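Long-range contact in interpain A (Prevotella intermedia, PDB 3BB7), which is the zymogen form of a bacterial C10-family enzyme that probably cleaves proteins as a papain-like cysteine protease: residues F43-W54 with W284-K295. The protein carries 1 engineered substitution. Sequence-based numbering, arbitrary orientation.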
loop_
_atom_site.group_PDB
_atom_site.type_symbol
_atom_site.label_atom_id
_atom_site.label_comp_id
_atom_site.label_asym_id
_atom_site.label_seq_id
_atom_site.Cartn_x
_atom_site.Cartn_y
_atom_site.Cartn_z
ATOM N N PHE A 43 14.244 -12.913 -1.133
ATOM C CA PHE A 43 13.582 -12.738 0.155
ATOM C C PHE A 43 14.587 -12.387 1.248
ATOM O O PHE A 43 15.552 -13.112 1.445
ATOM C CB PHE A 43 12.852 -14.008 0.565
ATOM C CG PHE A 43 12.068 -13.849 1.838
ATOM C CD1 PHE A 43 10.797 -13.295 1.805
ATOM C CD2 PHE A 43 12.622 -14.231 3.070
ATOM C CE1 PHE A 43 10.080 -13.130 2.978
ATOM C CE2 PHE A 43 11.902 -14.072 4.257
ATOM C CZ PHE A 43 10.634 -13.524 4.204
ATOM N N VAL A 44 14.339 -11.306 1.984
ATOM C CA VAL A 44 15.113 -11.040 3.210
ATOM C C VAL A 44 14.096 -10.678 4.282
ATOM O O VAL A 44 13.078 -10.070 3.978
ATOM C CB VAL A 44 16.158 -9.890 3.061
ATOM C CG1 VAL A 44 16.869 -9.620 4.395
ATOM C CG2 VAL A 44 17.197 -10.225 2.012
ATOM N N GLU A 45 14.358 -11.074 5.524
ATOM C CA GLU A 45 13.440 -10.755 6.609
ATOM C C GLU A 45 13.326 -9.246 6.722
ATOM O O GLU A 45 14.288 -8.492 6.543
ATOM C CB GLU A 45 13.869 -11.397 7.941
ATOM C CG GLU A 45 13.585 -12.904 8.057
ATOM C CD GLU A 45 12.134 -13.233 8.431
ATOM O OE1 GLU A 45 11.924 -14.271 9.094
ATOM O OE2 GLU A 45 11.202 -12.475 8.074
ATOM N N THR A 46 12.116 -8.811 6.977
ATOM C CA THR A 46 11.806 -7.415 6.889
ATOM C C THR A 46 10.716 -7.081 7.875
ATOM O O THR A 46 9.892 -7.920 8.178
ATOM C CB THR A 46 11.364 -7.051 5.433
ATOM O OG1 THR A 46 10.962 -5.681 5.373
ATOM C CG2 THR A 46 10.223 -7.952 4.921
ATOM N N ASP A 47 10.729 -5.854 8.385
ATOM C CA ASP A 47 9.707 -5.423 9.321
ATOM C C ASP A 47 8.438 -5.025 8.592
ATOM O O ASP A 47 7.434 -4.793 9.234
ATOM C CB ASP A 47 10.195 -4.219 10.145
ATOM C CG ASP A 47 11.171 -4.599 11.239
ATOM O OD1 ASP A 47 11.337 -5.799 11.538
ATOM O OD2 ASP A 47 11.764 -3.675 11.830
ATOM N N ASN A 48 8.498 -4.947 7.260
ATOM C CA ASN A 48 7.357 -4.552 6.389
ATOM C C ASN A 48 5.988 -4.891 7.009
ATOM O O ASN A 48 5.531 -6.012 6.924
ATOM C CB ASN A 48 7.544 -5.246 5.021
ATOM C CG ASN A 48 6.514 -4.858 3.996
ATOM O OD1 ASN A 48 5.434 -4.387 4.320
ATOM N ND2 ASN A 48 6.831 -5.120 2.737
ATOM N N PRO A 49 5.327 -3.914 7.638
ATOM C CA PRO A 49 4.072 -4.218 8.337
ATOM C C PRO A 49 2.907 -4.623 7.400
ATOM O O PRO A 49 2.021 -5.406 7.807
ATOM C CB PRO A 49 3.752 -2.898 9.069
ATOM C CG PRO A 49 5.119 -2.258 9.197
ATOM C CD PRO A 49 5.729 -2.512 7.860
ATOM N N SER A 50 2.884 -4.110 6.174
ATOM C CA SER A 50 1.737 -4.391 5.313
ATOM C C SER A 50 1.846 -5.814 4.743
ATOM O O SER A 50 0.828 -6.529 4.612
ATOM C CB SER A 50 1.616 -3.311 4.250
ATOM O OG SER A 50 1.416 -2.045 4.880
ATOM N N PHE A 51 3.076 -6.257 4.455
ATOM C CA PHE A 51 3.302 -7.649 4.065
ATOM C C PHE A 51 2.953 -8.586 5.222
ATOM O O PHE A 51 2.330 -9.651 5.020
ATOM C CB PHE A 51 4.763 -7.813 3.622
ATOM C CG PHE A 51 5.165 -9.226 3.279
ATOM C CD1 PHE A 51 6.132 -9.907 4.038
ATOM C CD2 PHE A 51 4.644 -9.834 2.146
ATOM C CE1 PHE A 51 6.531 -11.217 3.685
ATOM C CE2 PHE A 51 5.040 -11.115 1.768
ATOM C CZ PHE A 51 5.981 -11.815 2.550
ATOM N N LYS A 52 3.287 -8.165 6.440
ATOM C CA LYS A 52 2.906 -8.946 7.619
ATOM C C LYS A 52 1.388 -9.124 7.713
ATOM O O LYS A 52 0.912 -10.237 8.011
ATOM C CB LYS A 52 3.467 -8.293 8.886
ATOM C CG LYS A 52 4.935 -8.573 9.051
ATOM C CD LYS A 52 5.468 -7.993 10.371
ATOM C CE LYS A 52 6.769 -8.671 10.788
ATOM N NZ LYS A 52 7.674 -8.879 9.613
ATOM N N TRP A 53 0.632 -8.055 7.433
ATOM C CA TRP A 53 -0.830 -8.141 7.400
ATOM C C TRP A 53 -1.274 -9.183 6.370
ATOM O O TRP A 53 -2.110 -10.053 6.670
ATOM C CB TRP A 53 -1.488 -6.787 7.082
ATOM C CG TRP A 53 -2.928 -6.980 6.747
ATOM C CD1 TRP A 53 -3.979 -7.172 7.632
ATOM C CD2 TRP A 53 -3.488 -7.103 5.437
ATOM N NE1 TRP A 53 -5.157 -7.339 6.933
ATOM C CE2 TRP A 53 -4.881 -7.332 5.588
ATOM C CE3 TRP A 53 -2.947 -7.022 4.149
ATOM C CZ2 TRP A 53 -5.733 -7.533 4.488
ATOM C CZ3 TRP A 53 -3.791 -7.204 3.043
ATOM C CH2 TRP A 53 -5.177 -7.455 3.225
ATOM N N TRP A 54 -0.710 -9.097 5.171
ATOM C CA TRP A 54 -1.115 -9.971 4.079
ATOM C C TRP A 54 -0.901 -11.445 4.483
ATOM O O TRP A 54 -1.767 -12.289 4.249
ATOM C CB TRP A 54 -0.337 -9.626 2.806
ATOM C CG TRP A 54 -0.737 -10.497 1.654
ATOM C CD1 TRP A 54 -1.835 -10.344 0.833
ATOM C CD2 TRP A 54 -0.035 -11.654 1.184
ATOM N NE1 TRP A 54 -1.871 -11.366 -0.099
ATOM C CE2 TRP A 54 -0.762 -12.167 0.076
ATOM C CE3 TRP A 54 1.145 -12.299 1.589
ATOM C CZ2 TRP A 54 -0.381 -13.333 -0.585
ATOM C CZ3 TRP A 54 1.540 -13.446 0.911
ATOM C CH2 TRP A 54 0.781 -13.942 -0.169
ATOM N N TRP A 284 4.530 -2.322 -1.391
ATOM C CA TRP A 284 4.189 -2.280 0.033
ATOM C C TRP A 284 4.609 -0.986 0.715
ATOM O O TRP A 284 4.227 -0.772 1.866
ATOM C CB TRP A 284 4.864 -3.424 0.803
ATOM C CG TRP A 284 4.547 -4.803 0.283
ATOM C CD1 TRP A 284 5.371 -5.604 -0.468
ATOM C CD2 TRP A 284 3.336 -5.547 0.493
ATOM N NE1 TRP A 284 4.746 -6.808 -0.732
ATOM C CE2 TRP A 284 3.491 -6.789 -0.181
ATOM C CE3 TRP A 284 2.112 -5.268 1.142
ATOM C CZ2 TRP A 284 2.500 -7.758 -0.201
ATOM C CZ3 TRP A 284 1.100 -6.271 1.104
ATOM C CH2 TRP A 284 1.319 -7.485 0.437
ATOM N N GLY A 285 5.413 -0.166 0.053
ATOM C CA GLY A 285 5.886 1.095 0.640
ATOM C C GLY A 285 6.872 0.833 1.773
ATOM O O GLY A 285 6.910 1.567 2.745
ATOM N N TRP A 286 7.692 -0.212 1.625
ATOM C CA TRP A 286 8.696 -0.537 2.632
ATOM C C TRP A 286 10.038 -0.680 1.953
ATOM O O TRP A 286 10.694 -1.717 2.042
ATOM C CB TRP A 286 8.321 -1.756 3.470
ATOM C CG TRP A 286 9.031 -1.756 4.806
ATOM C CD1 TRP A 286 10.152 -2.468 5.141
ATOM C CD2 TRP A 286 8.676 -0.984 5.980
ATOM N NE1 TRP A 286 10.504 -2.199 6.431
ATOM C CE2 TRP A 286 9.630 -1.281 6.969
ATOM C CE3 TRP A 286 7.654 -0.061 6.274
ATOM C CZ2 TRP A 286 9.574 -0.719 8.261
ATOM C CZ3 TRP A 286 7.590 0.501 7.565
ATOM C CH2 TRP A 286 8.548 0.167 8.537
ATOM N N ASN A 287 10.422 0.377 1.236
ATOM C CA ASN A 287 11.733 0.478 0.577
ATOM C C ASN A 287 11.953 -0.594 -0.471
ATOM O O ASN A 287 13.115 -0.982 -0.741
ATOM C CB ASN A 287 12.864 0.470 1.628
ATOM C CG ASN A 287 12.543 1.399 2.765
ATOM O OD1 ASN A 287 12.446 2.604 2.558
ATOM N ND2 ASN A 287 12.243 0.836 3.933
ATOM N N GLY A 288 10.846 -1.076 -1.038
ATOM C CA GLY A 288 10.895 -2.101 -2.076
ATOM C C GLY A 288 10.922 -3.518 -1.517
ATOM O O GLY A 288 10.728 -4.486 -2.285
ATOM N N ASP A 289 11.089 -3.673 -0.206
ATOM C CA ASP A 289 11.181 -5.021 0.354
ATOM C C ASP A 289 9.936 -5.821 -0.039
ATOM O O ASP A 289 8.813 -5.428 0.252
ATOM C CB ASP A 289 11.228 -4.979 1.868
ATOM C CG ASP A 289 12.530 -4.409 2.419
ATOM O OD1 ASP A 289 12.619 -4.289 3.679
ATOM O OD2 ASP A 289 13.466 -4.115 1.629
ATOM N N VAL A 290 10.187 -6.972 -0.635
ATOM C CA VAL A 290 9.181 -7.961 -1.041
ATOM C C VAL A 290 8.046 -7.479 -1.948
ATOM O O VAL A 290 7.024 -8.148 -2.056
ATOM C CB VAL A 290 8.713 -8.885 0.145
ATOM C CG1 VAL A 290 9.907 -9.645 0.741
ATOM C CG2 VAL A 290 7.955 -8.123 1.242
ATOM N N ASP A 291 8.269 -6.372 -2.659
ATOM C CA ASP A 291 7.309 -5.967 -3.691
ATOM C C ASP A 291 7.221 -7.108 -4.714
ATOM O O ASP A 291 8.214 -7.809 -4.974
ATOM C CB ASP A 291 7.710 -4.657 -4.395
ATOM C CG ASP A 291 7.612 -3.443 -3.504
ATOM O OD1 ASP A 291 7.079 -3.556 -2.379
ATOM O OD2 ASP A 291 8.045 -2.343 -3.971
ATOM N N GLY A 292 6.031 -7.327 -5.263
ATOM C CA GLY A 292 5.812 -8.442 -6.198
ATOM C C GLY A 292 4.345 -8.614 -6.494
ATOM O O GLY A 292 3.556 -7.688 -6.267
ATOM N N TYR A 293 3.966 -9.794 -6.990
ATOM C CA TYR A 293 2.565 -10.091 -7.322
ATOM C C TYR A 293 1.982 -11.014 -6.277
ATOM O O TYR A 293 2.577 -12.039 -5.919
ATOM C CB TYR A 293 2.499 -10.737 -8.691
ATOM C CG TYR A 293 2.627 -9.761 -9.850
ATOM C CD1 TYR A 293 1.514 -9.412 -10.616
ATOM C CD2 TYR A 293 3.839 -9.164 -10.149
ATOM C CE1 TYR A 293 1.643 -8.540 -11.702
ATOM C CE2 TYR A 293 3.978 -8.286 -11.237
ATOM C CZ TYR A 293 2.864 -7.957 -11.981
ATOM O OH TYR A 293 3.015 -7.109 -13.062
ATOM N N TYR A 294 0.804 -10.655 -5.794
ATOM C CA TYR A 294 0.176 -11.343 -4.667
ATOM C C TYR A 294 -1.305 -11.562 -4.882
ATOM O O TYR A 294 -1.971 -10.748 -5.510
ATOM C CB TYR A 294 0.387 -10.495 -3.393
ATOM C CG TYR A 294 1.857 -10.458 -2.994
ATOM C CD1 TYR A 294 2.392 -11.467 -2.189
ATOM C CD2 TYR A 294 2.717 -9.444 -3.437
ATOM C CE1 TYR A 294 3.736 -11.498 -1.854
ATOM C CE2 TYR A 294 4.100 -9.453 -3.075
ATOM C CZ TYR A 294 4.578 -10.487 -2.263
ATOM O OH TYR A 294 5.910 -10.575 -1.916
ATOM N N LYS A 295 -1.833 -12.639 -4.338
ATOM C CA LYS A 295 -3.281 -12.859 -4.399
ATOM C C LYS A 295 -4.044 -11.989 -3.413
ATOM O O LYS A 295 -3.724 -11.923 -2.217
ATOM C CB LYS A 295 -3.580 -14.334 -4.123
ATOM C CG LYS A 295 -3.222 -15.230 -5.318
ATOM C CD LYS A 295 -3.787 -16.607 -5.175
ATOM C CE LYS A 295 -3.756 -17.341 -6.510
ATOM N NZ LYS A 295 -4.970 -17.105 -7.345
HETATM O O HOH W 1 12.736 -3.888 7.682
HETATM O O HOH W 2 4.272 -1.220 4.456
#
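Trp54, Phe51, Trp284 and Tyr294 form an aromatic cluster where an N-capped helix of the inhibitor-like prodomain packs on the C10 peptidase domain, beside the predicted active site. Tyr294, on strand 292-294, turns its edge to the face of Trp54, with ring planes 70° apart and CD1 of Tyr294 3.6 Å from CH2 of Trp54. Trp284 offers a face to the start of the helix: Phe51 CA lies over its six-membered ring, and the Phe51 edge approaches its five-membered ring in an offset edge-to-face pair. Val290 O links two of these rings, accepting from both Trp284 NE1 (3.0 Å) and Tyr294 OH (2.7 Å), while Val290 CG2 sits over a face of Phe51. Asn48 is the N-cap; its OD1 accepts from Phe51 N at 3.0 Å. With CG anti to the backbone N (chi1 -176°), its amide reaches between Trp284 and Trp286. One face of Trp286 carries Asn48 CA and Pro49 CD, each 3.6 Å from a ring centroid, as CH-pi contacts. Thr46 OG1 donates to Asp289 OD1 and accepts from Asn48 N, closing an ST turn. Next to the cluster, Ser50 OG is hydrogen-bonded to Ala268 N and the Ser50 side chain touches His267, the predicted proton acceptor, consistent with a prodomain lying against the active site of the zymogen. At the far end, Trp54 NE1 donates almost straight (171°) to Lys295 O, 2.9 Å away in the indole plane.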